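Local structure of histidine--tRNA ligase (Thermus thermophilus, 1H4V) at residues Met65-Phe68 with Arg74-Thr77; Thr41-Glu46 with Pro109-Glu114. The protein charges tRNA(His) with L-histidine at the expense of ATP, working as a homodimeric class II aminoacyl-tRNA synthetase. All blocks are in the same frame, centred on the assembly; numbering follows the deposited sequence.

In the fold
Contacts 1 and 2, with centres about 9 Å apart in the catalytic region, meet at a small three-stranded antiparallel sheet. Along the chain, 41-46 comes first, then the hairpin of contact 1 (65-68 and 74-77), and 109-114 last, so the local contact sits within the much longer span bridged by contact 2. Strand 75-78 is the middle strand of the small sheet, flanked by 44-46 and 67-69; Thr77 N probably donates to Glu45 O at 2.7 Å. Strand 102-111 belongs instead to the large sheet of the catalytic domain. Both contacts touch the second subunit, placing the small sheet at the dimer interface.

Contact 1: residues Met65-Phe68 with Arg74-Thr77; sequences MFTF and RSLT
Thr67 and Thr77 face each other as a non-hydrogen-bonded pair of an antiparallel beta hairpin, their OG1 atoms hydrogen-bonded at 3.0 Å. With chi1 at -55°, Thr67 sets OG1 beside its own backbone N and leaves CG2 to lie 3.5 Å from Ser75 OG. One residue on, Phe68 and Leu76 form the hydrogen-bonded pair: Phe68 N donates to Leu76 O at 2.7 Å, and Leu76 N donates back to Phe68 O. On this other face of the sheet, Leu76 CB sits over the Phe68 ring, 4.1 Å from its centroid in a CH-pi contact displaced toward the rim, while Leu76 CD2 makes an apolar contact with Phe68 CE1 at 3.9 Å. Were Phe68 an alanine, Leu76 CB would probably lose its aromatic cover and a gap would be likely to open at the subunit interface, where the ring meets Phe68 of the second subunit nearly parallel. Further out, Thr47 OG1 bonds to both Ser75 OG and Thr77 OG1, and so probably fixes both hydroxyls. The hairpin thus divides its chemistry: linked hydroxyls tie one face to Thr47, whereas hydrocarbon and aromatic surface on the other packs against the second subunit, consistent with a part in the dimer interface.

Contact 2: residues Thr41-Glu46 with Pro109-Glu114; sequences TPIFEE and PMFRAE
Ile43 and Pro109 bring the two backbones nearest, yet their CA atoms remain 7.7 Å apart, too far for strand pairing, and side chains alone bridge the segments. By sequence and position, 41-46 probably belongs to motif 1 of class II synthetases, at its proline, and 109-114 to motif 2, where one long antiparallel strand runs out into the loop toward the next. The junction illustrates how a single branched residue can span two elements. Ile43 sends one arm to each partner: CD1 meets Pro109 CG at 3.8 Å, the two side chains crossing at about a right angle, while CG2 approaches Phe111 CE2 at the same 3.8 Å, obliquely to the ring. Chi1 at -65° places CG2 anti to the backbone N and CG1 beside it, and chi2 at -66° turns CD1 to the proline.

Around this apolar core, Arg79 supplies the polar ties, making backbone hydrogen bonds to both Ile43 and Phe111, with its NH1 bonded to Pro109 O. The second subunit completes the setting: its Gln123 OE1 accepts from Ile43 N, and its own Phe111 packs on Ile43, consistent with the part motif 1 plays in class II dimers. Beyond the apolar core, 109-114 turns from the strand into its loop, where Ala113 O bonds to Arg71 of the second subunit. There Arg112 and Glu114 form a salt bridge, although Glu114 is poorly ordered: OE2 lies in the guanidinium plane, 3.2 Å from Arg112 NH2, with a weak second bond from NE.

Contact 1: residues Met65-Phe68 with Arg74-Thr77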
loop_
_atom_site.group_PDB
_atom_site.type_symbol
_atom_site.label_atom_id
_atom_site.label_comp_id
_atom_site.label_asym_id
_atom_site.label_seq_id
_atom_site.Cartn_x
_atom_site.Cartn_y
_atom_site.Cartn_z
ATOM N N MET A 65 -13.826 10.551 -13.767
ATOM C CA MET A 65 -13.842 9.701 -12.575
ATOM C C MET A 65 -14.381 8.317 -12.936
ATOM O O MET A 65 -15.369 8.203 -13.659
ATOM C CB MET A 65 -14.736 10.305 -11.488
ATOM C CG MET A 65 -14.062 11.305 -10.560
ATOM S SD MET A 65 -15.244 12.068 -9.393
ATOM C CE MET A 65 -16.384 10.748 -9.107
ATOM N N PHE A 66 -13.732 7.265 -12.446
ATOM C CA PHE A 66 -14.202 5.918 -12.726
ATOM C C PHE A 66 -15.363 5.645 -11.783
ATOM O O PHE A 66 -15.176 5.494 -10.580
ATOM C CB PHE A 66 -13.102 4.876 -12.504
ATOM C CG PHE A 66 -11.956 4.971 -13.469
ATOM C CD1 PHE A 66 -10.774 5.602 -13.105
ATOM C CD2 PHE A 66 -12.048 4.401 -14.734
ATOM C CE1 PHE A 66 -9.692 5.660 -13.986
ATOM C CE2 PHE A 66 -10.971 4.454 -15.627
ATOM C CZ PHE A 66 -9.791 5.083 -15.252
ATOM N N THR A 67 -16.563 5.588 -12.345
ATOM C CA THR A 67 -17.773 5.366 -11.577
ATOM C C THR A 67 -18.463 4.104 -12.061
ATOM O O THR A 67 -18.304 3.702 -13.207
ATOM C CB THR A 67 -18.724 6.559 -11.749
ATOM O OG1 THR A 67 -18.038 7.758 -11.384
ATOM C CG2 THR A 67 -19.959 6.410 -10.874
ATOM N N PHE A 68 -19.226 3.473 -11.186
ATOM C CA PHE A 68 -19.938 2.263 -11.558
ATOM C C PHE A 68 -20.853 1.875 -10.417
ATOM O O PHE A 68 -20.683 2.344 -9.299
ATOM C CB PHE A 68 -18.941 1.135 -11.852
ATOM C CG PHE A 68 -18.092 0.748 -10.670
ATOM C CD1 PHE A 68 -18.497 -0.263 -9.805
ATOM C CD2 PHE A 68 -16.900 1.418 -10.406
ATOM C CE1 PHE A 68 -17.728 -0.602 -8.683
ATOM C CE2 PHE A 68 -16.121 1.095 -9.293
ATOM C CZ PHE A 68 -16.537 0.079 -8.426
ATOM N N ARG A 74 -26.367 0.867 -6.236
ATOM C CA ARG A 74 -25.627 1.936 -5.571
ATOM C C ARG A 74 -24.471 2.427 -6.443
ATOM O O ARG A 74 -23.688 1.632 -6.960
ATOM C CB ARG A 74 -25.072 1.441 -4.236
ATOM C CG ARG A 74 -25.194 2.431 -3.082
ATOM C CD ARG A 74 -26.383 2.089 -2.198
ATOM N NE ARG A 74 -26.127 2.427 -0.801
ATOM C CZ ARG A 74 -26.837 1.959 0.222
ATOM N NH1 ARG A 74 -27.850 1.127 0.004
ATOM N NH2 ARG A 74 -26.532 2.315 1.463
ATOM N N SER A 75 -24.372 3.739 -6.607
ATOM C CA SER A 75 -23.301 4.314 -7.408
ATOM C C SER A 75 -21.997 4.288 -6.604
ATOM O O SER A 75 -21.953 4.749 -5.466
ATOM C CB SER A 75 -23.644 5.753 -7.799
ATOM O OG SER A 75 -22.708 6.271 -8.727
ATOM N N LEU A 76 -20.946 3.741 -7.205
ATOM C CA LEU A 76 -19.640 3.633 -6.562
ATOM C C LEU A 76 -18.587 4.315 -7.431
ATOM O O LEU A 76 -18.672 4.277 -8.656
ATOM C CB LEU A 76 -19.280 2.158 -6.377
ATOM C CG LEU A 76 -19.368 1.499 -4.992
ATOM C CD1 LEU A 76 -20.643 1.863 -4.279
ATOM C CD2 LEU A 76 -19.258 -0.014 -5.159
ATOM N N THR A 77 -17.598 4.943 -6.797
ATOM C CA THR A 77 -16.539 5.630 -7.531
ATOM C C THR A 77 -15.135 5.335 -6.999
ATOM O O THR A 77 -14.899 5.315 -5.795
ATOM C CB THR A 77 -16.776 7.177 -7.528
ATOM O OG1 THR A 77 -17.870 7.503 -8.404
ATOM C CG2 THR A 77 -15.533 7.919 -7.989
#

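Contact 2: residues Thr41-Glu46 with Pro109-Glu114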
loop_
_atom_site.group_PDB
_atom_site.type_symbol
_atom_site.label_atom_id
_atom_site.label_comp_id
_atom_site.label_asym_id
_atom_site.label_seq_id
_atom_site.Cartn_x
_atom_site.Cartn_y
_atom_site.Cartn_z
ATOM N N THR A 41 -8.025 4.790 3.564
ATOM C CA THR A 41 -9.434 4.696 3.199
ATOM C C THR A 41 -9.601 3.678 2.086
ATOM O O THR A 41 -8.617 3.226 1.493
ATOM C CB THR A 41 -9.995 6.044 2.712
ATOM O OG1 THR A 41 -9.333 6.438 1.502
ATOM C CG2 THR A 41 -9.786 7.106 3.764
ATOM N N PRO A 42 -10.853 3.294 1.787
ATOM C CA PRO A 42 -11.082 2.315 0.721
ATOM C C PRO A 42 -10.745 2.837 -0.673
ATOM O O PRO A 42 -10.694 4.043 -0.912
ATOM C CB PRO A 42 -12.568 1.991 0.870
ATOM C CG PRO A 42 -12.790 2.142 2.342
ATOM C CD PRO A 42 -12.062 3.441 2.617
ATOM N N ILE A 43 -10.508 1.907 -1.591
ATOM C CA ILE A 43 -10.195 2.251 -2.968
ATOM C C ILE A 43 -11.404 2.916 -3.649
ATOM O O ILE A 43 -11.248 3.768 -4.515
ATOM C CB ILE A 43 -9.786 0.990 -3.749
ATOM C CG1 ILE A 43 -8.474 0.426 -3.176
ATOM C CG2 ILE A 43 -9.688 1.300 -5.220
ATOM C CD1 ILE A 43 -7.243 1.317 -3.351
ATOM N N PHE A 44 -12.611 2.516 -3.265
ATOM C CA PHE A 44 -13.815 3.115 -3.838
ATOM C C PHE A 44 -14.800 3.509 -2.751
ATOM O O PHE A 44 -14.757 2.987 -1.635
ATOM C CB PHE A 44 -14.492 2.171 -4.849
ATOM C CG PHE A 44 -14.882 0.823 -4.291
ATOM C CD1 PHE A 44 -15.871 0.706 -3.321
ATOM C CD2 PHE A 44 -14.276 -0.336 -4.767
ATOM C CE1 PHE A 44 -16.255 -0.550 -2.828
ATOM C CE2 PHE A 44 -14.650 -1.596 -4.283
ATOM C CZ PHE A 44 -15.645 -1.701 -3.307
ATOM N N GLU A 45 -15.681 4.442 -3.086
ATOM C CA GLU A 45 -16.693 4.937 -2.154
ATOM C C GLU A 45 -17.948 5.338 -2.909
ATOM O O GLU A 45 -17.992 5.291 -4.148
ATOM C CB GLU A 45 -16.165 6.161 -1.400
ATOM C CG GLU A 45 -14.843 5.914 -0.736
ATOM C CD GLU A 45 -14.725 6.585 0.607
ATOM O OE1 GLU A 45 -15.767 6.817 1.256
ATOM O OE2 GLU A 45 -13.583 6.856 1.023
ATOM N N GLU A 46 -18.972 5.734 -2.163
ATOM C CA GLU A 46 -20.201 6.176 -2.800
ATOM C C GLU A 46 -19.821 7.417 -3.584
ATOM O O GLU A 46 -19.106 8.286 -3.087
ATOM C CB GLU A 46 -21.261 6.546 -1.771
ATOM C CG GLU A 46 -21.856 5.393 -1.034
ATOM C CD GLU A 46 -23.145 5.800 -0.358
ATOM O OE1 GLU A 46 -24.052 6.285 -1.078
ATOM O OE2 GLU A 46 -23.250 5.647 0.882
ATOM N N PRO A 109 -3.113 4.864 -3.963
ATOM C CA PRO A 109 -3.464 5.135 -5.358
ATOM C C PRO A 109 -4.700 6.017 -5.538
ATOM O O PRO A 109 -5.599 6.016 -4.699
ATOM C CB PRO A 109 -3.668 3.734 -5.929
ATOM C CG PRO A 109 -4.200 2.989 -4.776
ATOM C CD PRO A 109 -3.283 3.434 -3.653
ATOM N N MET A 110 -4.705 6.780 -6.629
ATOM C CA MET A 110 -5.816 7.642 -7.003
ATOM C C MET A 110 -6.113 7.263 -8.451
ATOM O O MET A 110 -5.263 6.721 -9.161
ATOM C CB MET A 110 -5.452 9.121 -6.953
ATOM C CG MET A 110 -5.044 9.627 -5.598
ATOM S SD MET A 110 -6.364 9.548 -4.394
ATOM C CE MET A 110 -5.445 9.789 -2.808
ATOM N N PHE A 111 -7.324 7.566 -8.886
ATOM C CA PHE A 111 -7.768 7.196 -10.217
ATOM C C PHE A 111 -8.363 8.375 -10.951
ATOM O O PHE A 111 -9.241 9.068 -10.456
ATOM C CB PHE A 111 -8.739 6.034 -10.058
ATOM C CG PHE A 111 -8.138 4.886 -9.315
ATOM C CD1 PHE A 111 -7.332 3.964 -9.982
ATOM C CD2 PHE A 111 -8.292 4.774 -7.937
ATOM C CE1 PHE A 111 -6.687 2.938 -9.286
ATOM C CE2 PHE A 111 -7.652 3.758 -7.226
ATOM C CZ PHE A 111 -6.846 2.837 -7.901
ATOM N N ARG A 112 -7.848 8.569 -12.154
ATOM C CA ARG A 112 -8.201 9.671 -13.048
ATOM C C ARG A 112 -8.578 9.003 -14.375
ATOM O O ARG A 112 -7.825 8.192 -14.894
ATOM C CB ARG A 112 -6.948 10.537 -13.238
ATOM C CG ARG A 112 -7.149 11.940 -13.776
ATOM C CD ARG A 112 -5.893 12.782 -13.481
ATOM N NE ARG A 112 -4.730 12.349 -14.265
ATOM C CZ ARG A 112 -3.462 12.579 -13.905
ATOM N NH1 ARG A 112 -3.184 13.223 -12.772
ATOM N NH2 ARG A 112 -2.452 12.200 -14.676
ATOM N N ALA A 113 -9.734 9.334 -14.924
ATOM C CA ALA A 113 -10.150 8.717 -16.175
ATOM C C ALA A 113 -9.864 9.582 -17.414
ATOM O O ALA A 113 -10.739 10.273 -17.917
ATOM C CB ALA A 113 -11.617 8.373 -16.105
ATOM N N GLU A 114 -8.629 9.532 -17.901
ATOM C CA GLU A 114 -8.225 10.261 -19.094
ATOM C C GLU A 114 -8.150 9.240 -20.213
ATOM O O GLU A 114 -8.280 8.035 -19.968
ATOM C CB GLU A 114 -6.862 10.924 -18.878
ATOM C CG GLU A 114 -5.727 9.966 -18.506
ATOM C CD GLU A 114 -4.380 10.687 -18.281
ATOM O OE1 GLU A 114 -3.797 11.157 -19.274
ATOM O OE2 GLU A 114 -3.942 10.782 -17.119
#